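Local coordinates for mitogen-activated protein kinase, putative (Map kinase-like protein) (Leishmania major, PDB 3PG1) that probably acts as an ATP-dependent serine/threonine protein kinase of the MAP kinase family in the parasite Leishmania major, at residues T238-L243 / R267-N272; K245-V250 / S273-P278. All coordinates share one frame; numbering follows the deposited sequence.

Contact 1: T238-L243 / R267-N272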
loop_
_atom_site.group_PDB
_atom_site.type_symbol
_atom_site.label_atom_id
_atom_site.label_comp_id
_atom_site.label_asym_id
_atom_site.label_seq_id
_atom_site.Cartn_x
_atom_site.Cartn_y
_atom_site.Cartn_z
ATOM N N THR A 238 16.317 -9.382 11.904
ATOM C CA THR A 238 17.144 -10.163 10.975
ATOM C C THR A 238 16.269 -11.181 10.316
ATOM O O THR A 238 15.167 -11.468 10.801
ATOM C CB THR A 238 18.346 -10.927 11.660
ATOM O OG1 THR A 238 17.853 -12.015 12.457
ATOM C CG2 THR A 238 19.270 -10.030 12.505
ATOM N N PHE A 239 16.778 -11.798 9.254
ATOM C CA PHE A 239 16.079 -12.877 8.559
ATOM C C PHE A 239 15.727 -14.017 9.569
ATOM O O PHE A 239 14.592 -14.463 9.602
ATOM C CB PHE A 239 17.016 -13.417 7.439
ATOM C CG PHE A 239 16.554 -14.700 6.787
ATOM C CD1 PHE A 239 15.723 -14.673 5.670
ATOM C CD2 PHE A 239 17.039 -15.930 7.216
ATOM C CE1 PHE A 239 15.292 -15.864 5.075
ATOM C CE2 PHE A 239 16.606 -17.113 6.627
ATOM C CZ PHE A 239 15.749 -17.070 5.542
ATOM N N TYR A 240 16.698 -14.470 10.389
ATOM C CA TYR A 240 16.419 -15.588 11.301
ATOM C C TYR A 240 15.518 -15.237 12.464
ATOM O O TYR A 240 14.648 -16.034 12.828
ATOM C CB TYR A 240 17.709 -16.227 11.837
ATOM C CG TYR A 240 18.605 -16.830 10.777
ATOM C CD1 TYR A 240 18.258 -18.018 10.137
ATOM C CD2 TYR A 240 19.819 -16.239 10.441
ATOM C CE1 TYR A 240 19.095 -18.597 9.190
ATOM C CE2 TYR A 240 20.654 -16.802 9.480
ATOM C CZ TYR A 240 20.289 -17.982 8.857
ATOM O OH TYR A 240 21.134 -18.584 7.962
ATOM N N ASN A 241 15.749 -14.073 13.080
ATOM C CA ASN A 241 14.994 -13.712 14.253
ATOM C C ASN A 241 13.576 -13.270 13.945
ATOM O O ASN A 241 12.710 -13.397 14.805
ATOM C CB ASN A 241 15.786 -12.854 15.247
ATOM C CG ASN A 241 15.864 -11.369 14.932
ATOM O OD1 ASN A 241 14.919 -10.780 14.461
ATOM N ND2 ASN A 241 16.997 -10.728 15.219
ATOM N N GLN A 242 13.329 -12.820 12.700
ATOM C CA GLN A 242 11.986 -12.467 12.219
ATOM C C GLN A 242 11.224 -13.785 12.031
ATOM O O GLN A 242 10.091 -13.940 12.499
ATOM C CB GLN A 242 12.064 -11.709 10.858
ATOM C CG GLN A 242 10.653 -11.293 10.292
ATOM C CD GLN A 242 9.995 -10.187 11.113
ATOM O OE1 GLN A 242 10.657 -9.379 11.742
ATOM N NE2 GLN A 242 8.681 -10.087 11.087
ATOM N N LEU A 243 11.852 -14.748 11.377
ATOM C CA LEU A 243 11.218 -16.073 11.196
ATOM C C LEU A 243 10.997 -16.776 12.526
ATOM O O LEU A 243 9.955 -17.419 12.699
ATOM C CB LEU A 243 12.002 -16.968 10.236
ATOM C CG LEU A 243 11.872 -16.579 8.731
ATOM C CD1 LEU A 243 12.843 -17.379 7.874
ATOM C CD2 LEU A 243 10.365 -16.714 8.195
ATOM N N ARG A 267 16.502 -21.319 1.422
ATOM C CA ARG A 267 16.532 -22.741 1.805
ATOM C C ARG A 267 17.888 -23.074 2.392
ATOM O O ARG A 267 17.972 -23.787 3.394
ATOM C CB ARG A 267 16.335 -23.642 0.583
ATOM C CG ARG A 267 14.904 -23.854 0.220
ATOM C CD ARG A 267 14.814 -24.461 -1.160
ATOM N NE ARG A 267 13.628 -23.992 -1.896
ATOM C CZ ARG A 267 13.520 -24.082 -3.212
ATOM N NH1 ARG A 267 14.520 -24.576 -3.938
ATOM N NH2 ARG A 267 12.419 -23.665 -3.821
ATOM N N ASP A 268 18.963 -22.561 1.766
ATOM C CA ASP A 268 20.308 -22.801 2.279
ATOM C C ASP A 268 20.535 -22.067 3.606
ATOM O O ASP A 268 21.235 -22.591 4.461
ATOM C CB ASP A 268 21.363 -22.419 1.244
ATOM C CG ASP A 268 21.507 -23.415 0.100
ATOM O OD1 ASP A 268 21.208 -24.624 0.314
ATOM O OD2 ASP A 268 21.970 -23.000 -0.990
ATOM N N TYR A 269 19.944 -20.883 3.792
ATOM C CA TYR A 269 20.087 -20.167 5.067
ATOM C C TYR A 269 19.456 -20.980 6.215
ATOM O O TYR A 269 19.953 -20.969 7.326
ATOM C CB TYR A 269 19.325 -18.811 5.042
ATOM C CG TYR A 269 19.837 -17.740 4.092
ATOM C CD1 TYR A 269 21.172 -17.708 3.690
ATOM C CD2 TYR A 269 18.995 -16.727 3.641
ATOM C CE1 TYR A 269 21.643 -16.723 2.825
ATOM C CE2 TYR A 269 19.459 -15.724 2.789
ATOM C CZ TYR A 269 20.789 -15.721 2.394
ATOM O OH TYR A 269 21.247 -14.740 1.549
ATOM N N LEU A 270 18.334 -21.627 5.912
ATOM C CA LEU A 270 17.525 -22.390 6.873
ATOM C C LEU A 270 17.878 -23.876 6.925
ATOM O O LEU A 270 17.244 -24.630 7.674
ATOM C CB LEU A 270 16.032 -22.209 6.517
ATOM C CG LEU A 270 15.482 -20.785 6.588
ATOM C CD1 LEU A 270 14.239 -20.650 5.743
ATOM C CD2 LEU A 270 15.222 -20.349 8.026
ATOM N N ARG A 271 18.900 -24.292 6.147
ATOM C CA ARG A 271 19.395 -25.668 6.001
ATOM C C ARG A 271 19.635 -26.431 7.308
ATOM O O ARG A 271 19.187 -27.575 7.436
ATOM C CB ARG A 271 20.629 -25.688 5.090
ATOM C CG ARG A 271 20.980 -27.043 4.475
ATOM C CD ARG A 271 22.172 -26.945 3.530
ATOM N NE ARG A 271 23.453 -26.849 4.241
ATOM C CZ ARG A 271 24.089 -25.708 4.504
ATOM N NH1 ARG A 271 23.571 -24.544 4.129
ATOM N NH2 ARG A 271 25.246 -25.726 5.159
ATOM N N ASN A 272 20.331 -25.807 8.264
ATOM C CA ASN A 272 20.645 -26.435 9.552
ATOM C C ASN A 272 19.748 -25.905 10.669
ATOM O O ASN A 272 20.042 -26.125 11.844
ATOM C CB ASN A 272 22.144 -26.304 9.905
ATOM C CG ASN A 272 23.104 -26.750 8.821
ATOM O OD1 ASN A 272 23.882 -25.949 8.291
ATOM N ND2 ASN A 272 23.116 -28.043 8.498
#
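Tyr269 meets the start of helix 239-250 with its side chain and its backbone carbonyl: its ring faces Phe239, its carbonyl oxygen binds Tyr240, and its CB lies near both. The ring turns an edge to the face of Phe239 in a T-shaped stack, with centroids 5.1 Å apart and planes at 74°. CD2 is the ring atom over that face, offset toward the rim, and Tyr269 CB adds a close apolar touch on Phe239 CE2 at 3.6 Å. Phe239 reaches this place with CG anti to its backbone N (chi1 169°). On the opposite face of the phenyl ring lies Leu243 CD1, 3.7 Å above the plane, so Phe239 is layered between a leucine methyl from the next helical turn and the tyrosine edge. The carbonyl of Tyr269 is taken by Tyr240, whose OH donates to Tyr269 O at 2.7 Å, tilted 30° from the carbonyl plane. The Tyr240 ring meets this oxygen at its edge, while Phe239 CD2 sits over the centre of one of its faces.

Phe239 and Tyr240 belong to the first turn of helix 239-250, corresponding to helix G of the protein kinase fold, and the partner segment comes from the insert that MAP kinases carry after it. Thr238 and Asn241 start this turn with a capping box: Asn241 N donates to Thr238 OG1 and Thr238 N to Asn241 OD1.

Leu270 follows and, in the conformer described here, brings CD2 against both Phe239 CE2 and Leu243 CD1, 3.8 Å from each. The two leucine side chains cross at about a right angle, and both also touch Met206.

Contact 2: K245-V250 / S273-P278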
loop_
_atom_site.group_PDB
_atom_site.type_symbol
_atom_site.label_atom_id
_atom_site.label_comp_id
_atom_site.label_asym_id
_atom_site.label_seq_id
_atom_site.Cartn_x
_atom_site.Cartn_y
_atom_site.Cartn_z
ATOM N N LYS A 245 10.437 -15.248 15.507
ATOM C CA LYS A 245 9.302 -14.565 16.132
ATOM C C LYS A 245 7.976 -15.035 15.556
ATOM O O LYS A 245 6.998 -15.174 16.287
ATOM C CB LYS A 245 9.453 -13.043 15.980
ATOM C CG LYS A 245 10.449 -12.526 17.052
ATOM C CD LYS A 245 10.903 -11.114 16.778
ATOM C CE LYS A 245 12.041 -10.727 17.697
ATOM N NZ LYS A 245 13.331 -11.327 17.247
ATOM N N ILE A 246 7.949 -15.306 14.243
ATOM C CA ILE A 246 6.733 -15.757 13.580
ATOM C C ILE A 246 6.386 -17.181 14.045
ATOM O O ILE A 246 5.237 -17.449 14.430
ATOM C CB ILE A 246 6.912 -15.686 12.026
ATOM C CG1 ILE A 246 6.956 -14.217 11.525
ATOM C CG2 ILE A 246 5.795 -16.514 11.319
ATOM C CD1 ILE A 246 7.319 -14.043 9.925
ATOM N N VAL A 247 7.366 -18.092 13.946
ATOM C CA VAL A 247 7.226 -19.510 14.302
ATOM C C VAL A 247 6.859 -19.711 15.791
ATOM O O VAL A 247 6.033 -20.559 16.091
ATOM C CB VAL A 247 8.459 -20.325 13.825
ATOM C CG1 VAL A 247 8.551 -21.682 14.511
ATOM C CG2 VAL A 247 8.433 -20.490 12.307
ATOM N N GLU A 248 7.388 -18.876 16.681
ATOM C CA GLU A 248 7.058 -18.865 18.106
ATOM C C GLU A 248 5.553 -18.698 18.297
ATOM O O GLU A 248 4.999 -19.266 19.220
ATOM C CB GLU A 248 7.739 -17.707 18.828
ATOM C CG GLU A 248 9.154 -17.974 19.273
ATOM C CD GLU A 248 9.799 -16.840 20.055
ATOM O OE1 GLU A 248 9.163 -15.771 20.215
ATOM O OE2 GLU A 248 10.973 -17.004 20.462
ATOM N N VAL A 249 4.892 -17.930 17.427
ATOM C CA VAL A 249 3.455 -17.699 17.504
ATOM C C VAL A 249 2.707 -18.783 16.723
ATOM O O VAL A 249 1.868 -19.476 17.313
ATOM C CB VAL A 249 3.075 -16.250 17.049
ATOM C CG1 VAL A 249 1.590 -16.128 16.708
ATOM C CG2 VAL A 249 3.477 -15.220 18.108
ATOM N N VAL A 250 3.030 -18.942 15.418
ATOM C CA VAL A 250 2.308 -19.851 14.525
ATOM C C VAL A 250 2.665 -21.355 14.609
ATOM O O VAL A 250 1.925 -22.196 14.131
ATOM C CB VAL A 250 2.190 -19.333 13.074
ATOM C CG1 VAL A 250 1.683 -17.884 13.024
ATOM C CG2 VAL A 250 3.519 -19.480 12.321
ATOM N N SER A 273 18.641 -25.237 10.309
ATOM C CA SER A 273 17.717 -24.711 11.310
ATOM C C SER A 273 16.903 -25.835 11.928
ATOM O O SER A 273 16.133 -26.515 11.234
ATOM C CB SER A 273 16.802 -23.625 10.740
ATOM O OG SER A 273 17.473 -22.384 10.595
ATOM N N LEU A 274 17.131 -26.057 13.235
ATOM C CA LEU A 274 16.404 -27.038 14.037
ATOM C C LEU A 274 15.171 -26.300 14.583
ATOM O O LEU A 274 15.306 -25.190 15.109
ATOM C CB LEU A 274 17.290 -27.567 15.177
ATOM N N SER A 275 13.971 -26.863 14.373
ATOM C CA SER A 275 12.731 -26.235 14.827
ATOM C C SER A 275 11.684 -27.286 15.196
ATOM O O SER A 275 11.255 -28.066 14.342
ATOM C CB SER A 275 12.202 -25.262 13.772
ATOM O OG SER A 275 11.159 -24.433 14.263
ATOM N N ASN A 276 11.310 -27.325 16.481
ATOM C CA ASN A 276 10.310 -28.242 17.039
ATOM C C ASN A 276 9.590 -27.439 18.122
ATOM O O ASN A 276 9.742 -27.686 19.326
ATOM C CB ASN A 276 10.984 -29.509 17.610
ATOM C CG ASN A 276 10.064 -30.705 17.780
ATOM O OD1 ASN A 276 8.862 -30.586 18.066
ATOM N ND2 ASN A 276 10.623 -31.898 17.630
ATOM N N VAL A 277 8.844 -26.423 17.670
ATOM C CA VAL A 277 8.155 -25.465 18.521
ATOM C C VAL A 277 6.629 -25.565 18.330
ATOM O O VAL A 277 6.146 -25.502 17.196
ATOM C CB VAL A 277 8.757 -24.046 18.259
ATOM C CG1 VAL A 277 7.791 -22.918 18.577
ATOM C CG2 VAL A 277 10.078 -23.858 18.999
ATOM N N PRO A 278 5.858 -25.720 19.437
ATOM C CA PRO A 278 4.395 -25.774 19.298
ATOM C C PRO A 278 3.803 -24.377 19.084
ATOM O O PRO A 278 4.416 -23.377 19.480
ATOM C CB PRO A 278 3.944 -26.376 20.637
ATOM C CG PRO A 278 4.994 -25.978 21.605
ATOM C CD PRO A 278 6.277 -25.804 20.859
HETATM O O HOH W 1 5.863 -21.955 20.926
#
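A single water joins the backbones of Glu248 and Pro278, donating to both carbonyl oxygens. Its distance to Pro278 O is 2.5 Å, unusually short, so the exact length deserves caution; Glu248 O is held more loosely, at 3.3 Å. The two carbonyl oxygens themselves stand 4.2 Å apart, and the water supplies the protons that neither of them can offer the other. This bridge links the helix backbone to a segment without regular secondary structure.

Beside the water the contact is apolar and light. With CG1 anti to its backbone N (chi1 155°), Val277 lays that methyl against the helix backbone, 3.9 Å from Val247 O and 4.1 Å from Glu248 CA. Val247 turns its own CG1 to the loop, also anti to its backbone N (chi1 163°), and this methyl is 3.8 Å from Ser275 OG. Methyl meets methyl more distantly, with the CG1 atoms of Val247 and Val277 4.3 Å apart. The Ser275 hydroxyl uses its polar capacity elsewhere: it is hydrogen-bonded to Thr252 OG1, which also receives the backbone N-H of Val277. Thr252, just past the helix, thereby ties the loop down at two points, two residues apart.

Glu248 joins the contact through its backbone, since its CB points away from the loop; its carboxylate has a weak hydrogen bond to Asn244 and a long, weak ion pair with Arg280. The contact thus sets the last turns of helix 239-250 beside the loop between helices 264-269 and 282-285, part of the insert that MAP kinases carry after helix G; helix 282-285 in turn packs against Val249 and Val250 through Trp282.

Overall arrangement
Contact 1 and contact 2 share helix 239-250, the first using its N-terminal turn and the second its C-terminal half, with centres about 12 Å apart. Their partners are likewise consecutive: segment 267-272, at the end of helix 264-269, runs directly into segment 273-278. Along the chain the order is 238-243, 245-250, 267-272, 273-278, so the two contacts interleave, and the chain returns to travel along one flank of the helix it left. Both lie at the surface, their centres about 26 and 28 Å from the centre of the chain. The MAP kinase insert thus follows helix G in the helix's own direction, meeting its N-terminal turn first.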